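Local coordinates for protein MgGH51 (Meripilus giganteus, PDB 6ZPV) that probably removes terminal alpha-L-arabinofuranosyl units by hydrolysis from arabinose-containing polysaccharides, as a glycosylated fungal GH51 arabinofuranosidase, at residues A[423-428]-A[471-476]; A[111-116]-A[160-165]; A[307-312]-A[364-369]. One frame throughout, in Å; residues are numbered along the deposited sequence. Where two conformers were deposited one is given.

Contact 1 (A[423-428]-A[471-476])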
loop_
_atom_site.group_PDB
_atom_site.type_symbol
_atom_site.label_atom_id
_atom_site.label_comp_id
_atom_site.label_asym_id
_atom_site.label_seq_id
_atom_site.Cartn_x
_atom_site.Cartn_y
_atom_site.Cartn_z
ATOM N N THR A 423 -9.825 -26.031 -5.838
ATOM C CA THR A 423 -8.881 -24.936 -5.999
ATOM C C THR A 423 -9.604 -23.611 -5.784
ATOM O O THR A 423 -10.712 -23.446 -6.267
ATOM C CB THR A 423 -8.268 -24.925 -7.408
ATOM O OG1 THR A 423 -7.953 -26.234 -7.822
ATOM C CG2 THR A 423 -7.062 -24.020 -7.450
ATOM N N THR A 424 -8.991 -22.682 -5.080
ATOM C CA THR A 424 -9.517 -21.338 -4.993
ATOM C C THR A 424 -8.554 -20.363 -5.676
ATOM O O THR A 424 -7.366 -20.619 -5.814
ATOM C CB THR A 424 -9.823 -20.957 -3.546
ATOM O OG1 THR A 424 -8.625 -20.986 -2.783
ATOM C CG2 THR A 424 -10.882 -21.798 -2.913
ATOM N N TYR A 425 -9.098 -19.220 -6.060
ATOM C CA TYR A 425 -8.419 -18.238 -6.905
ATOM C C TYR A 425 -8.410 -16.881 -6.241
ATOM O O TYR A 425 -9.461 -16.423 -5.719
ATOM C CB TYR A 425 -9.034 -18.219 -8.298
ATOM C CG TYR A 425 -8.867 -19.532 -9.024
ATOM C CD1 TYR A 425 -7.708 -19.820 -9.727
ATOM C CD2 TYR A 425 -9.776 -20.574 -8.904
ATOM C CE1 TYR A 425 -7.498 -21.048 -10.321
ATOM C CE2 TYR A 425 -9.587 -21.834 -9.482
ATOM C CZ TYR A 425 -8.425 -22.063 -10.204
ATOM O OH TYR A 425 -8.183 -23.260 -10.816
ATOM N N PHE A 426 -7.264 -16.253 -6.278
ATOM C CA PHE A 426 -7.040 -14.898 -5.732
ATOM C C PHE A 426 -6.769 -13.996 -6.932
ATOM O O PHE A 426 -5.798 -14.215 -7.669
ATOM C CB PHE A 426 -5.783 -14.966 -4.869
ATOM C CG PHE A 426 -5.241 -13.677 -4.308
ATOM C CD1 PHE A 426 -6.053 -12.605 -4.071
ATOM C CD2 PHE A 426 -3.891 -13.576 -3.963
ATOM C CE1 PHE A 426 -5.560 -11.442 -3.487
ATOM C CE2 PHE A 426 -3.384 -12.427 -3.364
ATOM C CZ PHE A 426 -4.243 -11.368 -3.115
ATOM N N GLU A 427 -7.624 -12.994 -7.190
ATOM C CA GLU A 427 -7.361 -12.008 -8.234
ATOM C C GLU A 427 -6.495 -10.919 -7.592
ATOM O O GLU A 427 -7.013 -9.859 -7.180
ATOM C CB GLU A 427 -8.664 -11.471 -8.811
ATOM C CG GLU A 427 -8.458 -10.812 -10.161
ATOM C CD GLU A 427 -8.464 -11.734 -11.358
ATOM O OE1 GLU A 427 -8.740 -12.932 -11.230
ATOM O OE2 GLU A 427 -8.190 -11.212 -12.508
ATOM N N GLY A 428 -5.194 -11.223 -7.428
ATOM C CA GLY A 428 -4.353 -10.412 -6.556
ATOM C C GLY A 428 -3.930 -9.084 -7.104
ATOM O O GLY A 428 -3.443 -8.226 -6.353
ATOM N N SER A 471 -17.738 -16.562 -6.322
ATOM C CA SER A 471 -17.005 -16.529 -5.022
ATOM C C SER A 471 -17.069 -17.849 -4.261
ATOM O O SER A 471 -16.475 -17.935 -3.178
ATOM C CB SER A 471 -17.393 -15.338 -4.213
ATOM O OG SER A 471 -18.768 -15.333 -3.849
ATOM N N ASP A 472 -17.686 -18.880 -4.838
ATOM C CA ASP A 472 -17.461 -20.242 -4.359
ATOM C C ASP A 472 -16.023 -20.649 -4.591
ATOM O O ASP A 472 -15.482 -21.431 -3.786
ATOM C CB ASP A 472 -18.461 -21.219 -4.974
ATOM C CG ASP A 472 -18.445 -21.320 -6.488
ATOM O OD1 ASP A 472 -18.319 -20.256 -7.141
ATOM O OD2 ASP A 472 -18.625 -22.444 -6.975
ATOM N N ILE A 473 -15.388 -20.188 -5.663
ATOM C CA ILE A 473 -13.975 -20.498 -5.978
ATOM C C ILE A 473 -13.081 -19.249 -5.908
ATOM O O ILE A 473 -11.870 -19.420 -5.713
ATOM C CB ILE A 473 -13.818 -21.238 -7.313
ATOM C CG1 ILE A 473 -14.198 -20.390 -8.521
ATOM C CG2 ILE A 473 -14.506 -22.578 -7.244
ATOM C CD1 ILE A 473 -13.812 -21.001 -9.872
ATOM N N VAL A 474 -13.577 -18.042 -6.147
ATOM C CA VAL A 474 -12.804 -16.811 -5.995
ATOM C C VAL A 474 -12.869 -16.396 -4.533
ATOM O O VAL A 474 -13.978 -16.088 -4.041
ATOM C CB VAL A 474 -13.304 -15.688 -6.912
ATOM C CG1 VAL A 474 -12.474 -14.414 -6.649
ATOM C CG2 VAL A 474 -13.263 -16.076 -8.372
ATOM N N PHE A 475 -11.748 -16.434 -3.818
ATOM C CA PHE A 475 -11.772 -16.139 -2.396
ATOM C C PHE A 475 -11.322 -14.729 -2.048
ATOM O O PHE A 475 -11.577 -14.283 -0.914
ATOM C CB PHE A 475 -10.993 -17.162 -1.548
ATOM C CG PHE A 475 -9.505 -17.040 -1.536
ATOM C CD1 PHE A 475 -8.721 -17.506 -2.615
ATOM C CD2 PHE A 475 -8.839 -16.416 -0.504
ATOM C CE1 PHE A 475 -7.344 -17.430 -2.594
ATOM C CE2 PHE A 475 -7.450 -16.358 -0.485
ATOM C CZ PHE A 475 -6.712 -16.845 -1.545
ATOM N N ALA A 476 -10.665 -14.022 -2.958
ATOM C CA ALA A 476 -10.034 -12.732 -2.635
ATOM C C ALA A 476 -9.739 -12.016 -3.953
ATOM O O ALA A 476 -9.395 -12.665 -4.960
ATOM C CB ALA A 476 -8.757 -13.000 -1.858
#
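Y425 and V474 pair as neighbours in parallel strands inclined at 47°, and the register slips by one residue before the next bridge, F426 with A476. Three backbone bonds tie them: Y425 N to I473 O (2.8 Å), F475 N to Y425 O (3.0 Å) and E427 N to A476 O (2.9 Å). F475 is the extra residue of this beta bulge. Its CG stands between its own N and carbonyl carbon (chi1 78°), and the end of the side chain comes close to 423-428. There it crosses the T424 side chain at about a right angle, CD1 lying 3.5 Å from T424 OG1, a hydroxyl hydrogen-bonded to S396. F475 CE1 meets F426 CB at 3.7 Å, while the F426 ring, at an oblique angle to that of F475, brings its CD1 to 3.5 Å from A476 CB. An alanine in place of F475 would probably open a gap beside T424 OG1 and F426 CB, which lose the ring atoms that meet them. Y425 and V474 share the other face of the sheet; the Y425 and I473 side chains lie side by side, pointing the same way, with Y425 CD2 4.2 Å from I473 CD1; the Y425 hydroxyl reaches W386. Helix 454-469 lies in the connection between the strands. This is a beta-alpha-beta crossover joining the last two strands of the (beta/alpha)8 barrel expected of GH51 enzymes.

Contact 2 (A[111-116]-A[160-165]). With NAG (2-acetamido-2-deoxy-beta-D-glucopyranose), chain E; NAG (2-acetamido-2-deoxy-beta-D-glucopyranose), chain B.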
loop_
_atom_site.group_PDB
_atom_site.type_symbol
_atom_site.label_atom_id
_atom_site.label_comp_id
_atom_site.label_asym_id
_atom_site.label_seq_id
_atom_site.Cartn_x
_atom_site.Cartn_y
_atom_site.Cartn_z
ATOM N N THR A 111 1.362 17.844 16.839
ATOM C CA THR A 111 2.677 17.767 17.475
ATOM C C THR A 111 3.535 16.873 16.604
ATOM O O THR A 111 3.110 15.760 16.287
ATOM C CB THR A 111 2.589 17.275 18.919
ATOM O OG1 THR A 111 1.837 18.203 19.678
ATOM C CG2 THR A 111 3.956 17.109 19.526
ATOM N N TYR A 112 4.718 17.299 16.281
ATOM C CA TYR A 112 5.703 16.533 15.489
ATOM C C TYR A 112 6.812 16.088 16.405
ATOM O O TYR A 112 7.156 16.757 17.378
ATOM C CB TYR A 112 6.275 17.367 14.348
ATOM C CG TYR A 112 5.273 17.888 13.357
ATOM C CD1 TYR A 112 4.415 18.926 13.650
ATOM C CD2 TYR A 112 5.179 17.342 12.077
ATOM C CE1 TYR A 112 3.519 19.430 12.734
ATOM C CE2 TYR A 112 4.249 17.814 11.144
ATOM C CZ TYR A 112 3.445 18.881 11.470
ATOM O OH TYR A 112 2.517 19.386 10.561
ATOM N N LYS A 113 7.387 14.939 16.081
ATOM C CA LYS A 113 8.564 14.360 16.770
ATOM C C LYS A 113 9.769 14.417 15.859
ATOM O O LYS A 113 9.788 13.708 14.846
ATOM C CB LYS A 113 8.299 12.979 17.285
ATOM C CG LYS A 113 7.239 12.875 18.386
ATOM C CD LYS A 113 7.050 11.411 18.778
ATOM C CE LYS A 113 6.307 11.117 20.048
ATOM N NZ LYS A 113 5.787 12.338 20.663
ATOM N N ALA A 114 10.755 15.251 16.171
ATOM C CA ALA A 114 12.012 15.346 15.408
ATOM C C ALA A 114 13.097 14.598 16.163
ATOM O O ALA A 114 13.177 14.689 17.416
ATOM C CB ALA A 114 12.427 16.783 15.261
ATOM N N SER A 115 13.983 13.943 15.456
ATOM C CA SER A 115 15.154 13.348 16.099
ATOM C C SER A 115 16.302 13.291 15.075
ATOM O O SER A 115 16.120 13.322 13.845
ATOM C CB SER A 115 14.830 12.019 16.679
ATOM O OG SER A 115 14.501 11.060 15.674
ATOM N N LEU A 116 17.500 13.130 15.614
ATOM C CA LEU A 116 18.721 12.994 14.832
ATOM C C LEU A 116 19.816 12.440 15.728
ATOM O O LEU A 116 19.691 12.493 16.957
ATOM C CB LEU A 116 19.130 14.302 14.172
ATOM C CG LEU A 116 19.410 15.495 15.094
ATOM C CD1 LEU A 116 20.785 15.417 15.765
ATOM C CD2 LEU A 116 19.314 16.793 14.337
ATOM N N ASN A 160 16.202 14.438 20.623
ATOM C CA ASN A 160 14.750 14.239 20.437
ATOM C C ASN A 160 14.036 15.509 20.872
ATOM O O ASN A 160 14.113 15.844 22.045
ATOM C CB ASN A 160 14.272 13.040 21.283
ATOM C CG ASN A 160 14.852 11.713 20.888
ATOM O OD1 ASN A 160 14.353 11.090 19.951
ATOM N ND2 ASN A 160 15.921 11.324 21.576
ATOM N N LEU A 161 13.390 16.182 19.952
ATOM C CA LEU A 161 12.681 17.420 20.243
ATOM C C LEU A 161 11.322 17.438 19.543
ATOM O O LEU A 161 11.249 17.099 18.341
ATOM C CB LEU A 161 13.483 18.642 19.767
ATOM C CG LEU A 161 14.821 18.845 20.496
ATOM C CD1 LEU A 161 15.688 19.809 19.741
ATOM C CD2 LEU A 161 14.587 19.329 21.935
ATOM N N GLU A 162 10.270 17.793 20.263
ATOM C CA GLU A 162 8.942 17.986 19.664
ATOM C C GLU A 162 8.885 19.349 18.988
ATOM O O GLU A 162 9.574 20.304 19.344
ATOM C CB GLU A 162 7.849 17.811 20.702
ATOM C CG GLU A 162 7.694 16.373 21.197
ATOM C CD GLU A 162 6.610 16.173 22.228
ATOM O OE1 GLU A 162 6.056 17.169 22.694
ATOM O OE2 GLU A 162 6.291 15.031 22.471
ATOM N N LEU A 163 7.978 19.461 18.007
ATOM C CA LEU A 163 7.641 20.721 17.325
ATOM C C LEU A 163 6.132 20.966 17.401
ATOM O O LEU A 163 5.358 20.072 17.144
ATOM C CB LEU A 163 8.104 20.697 15.880
ATOM C CG LEU A 163 9.611 20.614 15.707
ATOM C CD1 LEU A 163 9.958 20.410 14.225
ATOM C CD2 LEU A 163 10.336 21.832 16.218
ATOM N N HIS A 164 5.815 22.240 17.600
ATOM C CA HIS A 164 4.456 22.805 17.694
ATOM C C HIS A 164 4.466 24.022 16.797
ATOM O O HIS A 164 5.047 25.048 17.146
ATOM C CB HIS A 164 4.131 23.184 19.137
ATOM C CG HIS A 164 4.296 22.031 20.064
ATOM N ND1 HIS A 164 3.347 21.029 20.141
ATOM C CD2 HIS A 164 5.314 21.665 20.883
ATOM C CE1 HIS A 164 3.747 20.122 21.014
ATOM N NE2 HIS A 164 4.959 20.476 21.468
ATOM N N PRO A 165 3.968 23.924 15.558
ATOM C CA PRO A 165 3.979 25.082 14.681
ATOM C C PRO A 165 3.184 26.258 15.239
ATOM O O PRO A 165 2.196 26.068 15.945
ATOM C CB PRO A 165 3.368 24.578 13.369
ATOM C CG PRO A 165 3.564 23.085 13.441
ATOM C CD PRO A 165 3.388 22.745 14.913
HETATM C C1 NAG E . 10.944 20.721 22.799
HETATM C C2 NAG E . 9.541 21.120 23.266
HETATM C C3 NAG E . 9.248 20.491 24.647
HETATM C C4 NAG E . 9.535 18.994 24.614
HETATM C C5 NAG E . 10.960 18.731 24.104
HETATM C C6 NAG E . 11.313 17.269 24.020
HETATM C C7 NAG E . 8.809 23.243 22.322
HETATM C C8 NAG E . 8.897 24.759 22.478
HETATM N N2 NAG E . 9.385 22.527 23.335
HETATM O O3 NAG E . 7.891 20.731 24.938
HETATM O O4 NAG E . 9.423 18.457 25.967
HETATM O O5 NAG E . 11.072 19.336 22.816
HETATM O O6 NAG E . 10.365 16.669 23.153
HETATM O O7 NAG E . 8.315 22.721 21.307
HETATM C C1 NAG B . 8.512 17.408 26.123
HETATM C C2 NAG B . 8.835 16.697 27.444
HETATM C C3 NAG B . 7.704 15.714 27.732
HETATM C C4 NAG B . 6.350 16.441 27.671
HETATM C C5 NAG B . 6.180 17.146 26.337
HETATM C C6 NAG B . 4.926 17.970 26.249
HETATM C C7 NAG B . 11.303 16.639 27.876
HETATM C C8 NAG B . 12.574 15.823 27.725
HETATM N N2 NAG B . 10.174 16.093 27.405
HETATM O O3 NAG B . 7.863 15.132 29.013
HETATM O O4 NAG B . 5.239 15.514 27.803
HETATM O O5 NAG B . 7.259 18.075 26.187
HETATM O O6 NAG B . 5.007 18.809 27.402
HETATM O O7 NAG B . 11.300 17.762 28.391
HETATM O O HOH W 1 8.285 13.107 22.502
#
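K113 and E162 lie side by side on one face of an antiparallel strand pair, their side chains pointing the same way. K113 NZ forms a salt bridge with E162 OE2, long and weak as a hydrogen bond at 3.3 Å; a water that accepts from NZ and donates to OE2 (2.8 Å) gives the charges a second link. The E162 chain runs straight out beyond CG (chi2 -180°). Its other oxygen, OE1, has carbon neighbours: T111 CG2, whose side chain crosses obliquely, and C5 of NAG chain B at 3.6 Å. On the same face S115 CB meets N160 OD1 at 3.4 Å, and N160 ND2 is hydrogen-bonded to Q158. The opposite face is apolar: Y112 CB stands 4.1 Å from L163 CB, and L163 O lies at the edge of the Y112 ring, whose hydroxyl is held by K105 and D107. Paired backbone bonds join Y112 with L163 and A114 with L161. E162 N turns outward from the edge strand 157-163 and donates to both O5 and O6 of NAG chain E, each at 3.1 Å. The glycan, probably carried by N145, thus supplies acceptors to an edge-strand N-H, while the water-bridged salt bridge is likely to add only modestly to strand pairing, which rests mainly on the four backbone bonds.

Contact 3 (A[307-312]-A[364-369]). With NAG (2-acetamido-2-deoxy-beta-D-glucopyranose), chain D; NAG (2-acetamido-2-deoxy-beta-D-glucopyranose), chain C.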
loop_
_atom_site.group_PDB
_atom_site.type_symbol
_atom_site.label_atom_id
_atom_site.label_comp_id
_atom_site.label_asym_id
_atom_site.label_seq_id
_atom_site.Cartn_x
_atom_site.Cartn_y
_atom_site.Cartn_z
ATOM N N PRO A 307 18.938 -22.175 2.568
ATOM C CA PRO A 307 18.975 -21.025 3.487
ATOM C C PRO A 307 17.818 -20.041 3.286
ATOM O O PRO A 307 17.413 -19.360 4.231
ATOM C CB PRO A 307 20.339 -20.365 3.196
ATOM C CG PRO A 307 21.158 -21.386 2.445
ATOM C CD PRO A 307 20.161 -22.280 1.742
ATOM N N TYR A 308 17.339 -19.935 2.054
ATOM C CA TYR A 308 16.236 -19.030 1.709
ATOM C C TYR A 308 14.904 -19.612 2.153
ATOM O O TYR A 308 14.004 -18.863 2.558
ATOM C CB TYR A 308 16.300 -18.731 0.205
ATOM C CG TYR A 308 17.629 -18.187 -0.249
ATOM C CD1 TYR A 308 17.912 -16.822 -0.189
ATOM C CD2 TYR A 308 18.625 -19.046 -0.686
ATOM C CE1 TYR A 308 19.151 -16.358 -0.556
ATOM C CE2 TYR A 308 19.870 -18.545 -1.047
ATOM C CZ TYR A 308 20.136 -17.206 -0.981
ATOM O OH TYR A 308 21.377 -16.780 -1.331
ATOM N N ILE A 309 14.784 -20.936 2.105
ATOM C CA ILE A 309 13.613 -21.616 2.661
ATOM C C ILE A 309 13.586 -21.366 4.190
ATOM O O ILE A 309 12.542 -21.020 4.760
ATOM C CB ILE A 309 13.644 -23.116 2.310
ATOM C CG1 ILE A 309 13.457 -23.287 0.824
ATOM C CG2 ILE A 309 12.598 -23.890 3.140
ATOM C CD1 ILE A 309 13.663 -24.691 0.294
ATOM N N GLN A 310 14.757 -21.512 4.852
ATOM C CA GLN A 310 14.772 -21.235 6.296
ATOM C C GLN A 310 14.422 -19.771 6.575
ATOM O O GLN A 310 13.724 -19.495 7.563
ATOM C CB GLN A 310 16.151 -21.584 6.875
ATOM C CG GLN A 310 16.182 -21.373 8.395
ATOM C CD GLN A 310 15.197 -22.245 9.149
ATOM O OE1 GLN A 310 14.357 -21.736 9.987
ATOM N NE2 GLN A 310 15.260 -23.518 8.911
ATOM N N GLN A 311 14.872 -18.833 5.735
ATOM C CA GLN A 311 14.550 -17.400 5.974
ATOM C C GLN A 311 13.041 -17.200 5.881
ATOM O O GLN A 311 12.497 -16.402 6.668
ATOM C CB GLN A 311 15.321 -16.541 4.992
ATOM C CG GLN A 311 15.094 -15.045 5.222
ATOM C CD GLN A 311 16.075 -14.185 4.507
ATOM O OE1 GLN A 311 16.531 -14.569 3.390
ATOM N NE2 GLN A 311 16.431 -13.017 5.031
ATOM N N ALA A 312 12.366 -17.904 4.959
ATOM C CA ALA A 312 10.908 -17.794 4.874
ATOM C C ALA A 312 10.218 -18.413 6.089
ATOM O O ALA A 312 9.218 -17.871 6.564
ATOM C CB ALA A 312 10.409 -18.457 3.601
ATOM N N HIS A 364 8.014 -26.655 -5.163
ATOM C CA HIS A 364 8.028 -27.935 -4.442
ATOM C C HIS A 364 8.848 -27.818 -3.163
ATOM O O HIS A 364 8.380 -28.250 -2.084
ATOM C CB HIS A 364 8.602 -29.030 -5.329
ATOM C CG HIS A 364 8.718 -30.336 -4.595
ATOM N ND1 HIS A 364 9.797 -30.639 -3.771
ATOM C CD2 HIS A 364 7.845 -31.338 -4.458
ATOM C CE1 HIS A 364 9.595 -31.839 -3.216
ATOM N NE2 HIS A 364 8.454 -32.257 -3.601
ATOM N N ASP A 365 10.038 -27.274 -3.267
ATOM C CA ASP A 365 10.928 -27.323 -2.090
ATOM C C ASP A 365 10.462 -26.316 -1.005
ATOM O O ASP A 365 10.471 -26.657 0.165
ATOM C CB ASP A 365 12.384 -27.087 -2.498
ATOM C CG ASP A 365 12.966 -28.197 -3.373
ATOM O OD1 ASP A 365 12.271 -29.207 -3.629
ATOM O OD2 ASP A 365 14.147 -28.073 -3.727
ATOM N N PHE A 366 10.040 -25.120 -1.423
ATOM C CA PHE A 366 9.499 -24.177 -0.444
ATOM C C PHE A 366 8.265 -24.716 0.190
ATOM O O PHE A 366 8.178 -24.678 1.429
ATOM C CB PHE A 366 9.235 -22.791 -1.072
ATOM C CG PHE A 366 10.395 -21.824 -1.083
ATOM C CD1 PHE A 366 11.365 -21.898 -2.074
ATOM C CD2 PHE A 366 10.516 -20.899 -0.086
ATOM C CE1 PHE A 366 12.445 -21.029 -2.053
ATOM C CE2 PHE A 366 11.609 -20.026 -0.057
ATOM C CZ PHE A 366 12.552 -20.086 -1.045
ATOM N N VAL A 367 7.267 -25.144 -0.565
ATOM C CA VAL A 367 5.985 -25.497 0.058
ATOM C C VAL A 367 6.127 -26.816 0.839
ATOM O O VAL A 367 5.523 -26.950 1.914
ATOM C CB VAL A 367 4.836 -25.535 -0.970
ATOM C CG1 VAL A 367 3.545 -26.010 -0.332
ATOM C CG2 VAL A 367 4.676 -24.169 -1.573
ATOM N N THR A 368 6.928 -27.777 0.366
ATOM C CA THR A 368 7.084 -29.008 1.159
ATOM C C THR A 368 7.588 -28.624 2.575
ATOM O O THR A 368 7.076 -29.102 3.600
ATOM C CB THR A 368 8.007 -30.016 0.465
ATOM O OG1 THR A 368 7.422 -30.389 -0.787
ATOM C CG2 THR A 368 8.217 -31.261 1.287
ATOM N N ALA A 369 8.636 -27.781 2.614
ATOM C CA ALA A 369 9.213 -27.362 3.909
ATOM C C ALA A 369 8.239 -26.510 4.724
ATOM O O ALA A 369 8.067 -26.731 5.942
ATOM C CB ALA A 369 10.511 -26.655 3.693
HETATM C C1 NAG D . 18.717 -11.288 7.427
HETATM C C2 NAG D . 20.096 -10.659 7.511
HETATM C C3 NAG D . 21.017 -11.337 6.488
HETATM C C4 NAG D . 21.025 -12.855 6.690
HETATM C C5 NAG D . 19.575 -13.379 6.631
HETATM C C6 NAG D . 19.490 -14.908 6.925
HETATM C C7 NAG D . 20.441 -8.365 8.271
HETATM C C8 NAG D . 20.389 -6.917 7.934
HETATM N N2 NAG D . 20.083 -9.218 7.301
HETATM O O3 NAG D . 22.376 -10.821 6.602
HETATM O O4 NAG D . 21.759 -13.433 5.596
HETATM O O5 NAG D . 18.841 -12.730 7.657
HETATM O O6 NAG D . 18.122 -15.414 6.794
HETATM O O7 NAG D . 20.861 -8.741 9.310
HETATM C C1 NAG C . 22.746 -14.407 6.005
HETATM C C2 NAG C . 23.145 -15.204 4.788
HETATM C C3 NAG C . 24.296 -16.180 5.198
HETATM C C4 NAG C . 25.366 -15.450 5.975
HETATM C C5 NAG C . 24.873 -14.556 7.081
HETATM C C6 NAG C . 25.945 -13.679 7.770
HETATM C C7 NAG C . 21.142 -15.644 3.387
HETATM C C8 NAG C . 19.985 -16.524 3.114
HETATM N N2 NAG C . 22.018 -16.001 4.347
HETATM O O3 NAG C . 24.742 -16.845 4.063
HETATM O O4 NAG C . 26.259 -16.438 6.572
HETATM O O5 NAG C . 23.861 -13.701 6.516
HETATM O O6 NAG C . 26.410 -12.754 6.696
HETATM O O7 NAG C . 21.134 -14.573 2.787
#
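I309 has CG1 anti to its carbonyl carbon, beside the backbone N (chi1 -67°), and this torsion sets the methylene over the F366 ring. The two residues belong to neighbouring outer helices of the (beta/alpha)8 barrel: helix 306-320 follows strand 284-289, and helix 359-373 follows strand 345-348. The short segments cross at -42° with axes 10.0 Å apart. I309 CG1 lies over the centre of the F366 ring, 3.6 Å from its centroid and 2° off the normal, a CH-pi contact. With chi2 near anti, CD1 reaches back to D365, 3.8 Å from its O. The other branch, CG2, rests on A369 CB at 3.5 Å, so the isoleucine spans a full turn from D365 to A369. F366 in return touches the first helix with CE2, 3.7 Å from I309 CA, and A312 CB lies at the ring edge, near its plane. L370, the residue after A369, touches both I309 and A312. Y308 turns its ring away from this apolar seam toward the sugars, where C8 of NAG chain C lies over one face, offset toward the rim. Q311 faces the glycan as well, its amide fixed by bonds from NE2 to Q243 and N245 and from OE1 to R241. Within 364-369, H364 ND1 donates to D365 OD1 (2.9 Å), close to the imidazole plane. H364 O accepts from T368 N at 2.9 Å and from T368 OG1 at 2.7 Å, the two donors arriving from opposite faces of the carbonyl plane.

In the fold
Along the chain contact 2 comes first, then contact 3, then contact 1, each closing before the next opens. Contacts 1 and 3 share the (beta/alpha)8 barrel: contact 1 joins strands 424-432 and 474-479 of its parallel sheet, contact 3 two of its outer helices. Their centres are 24 Å apart and their nearest atoms about 13 Å. Contact 2 belongs to a separate five-stranded antiparallel sheet, formed by chain that runs between barrel strands 20-21 and 224-227 in sequence; its centre is 46 Å from that of contact 1, across the chain's centre, and 43 Å from that of contact 3. Each includes residues touching N-acetylglucosamine units, probably of N-linked glycans, so glycans decorate both the barrel and the beta domain.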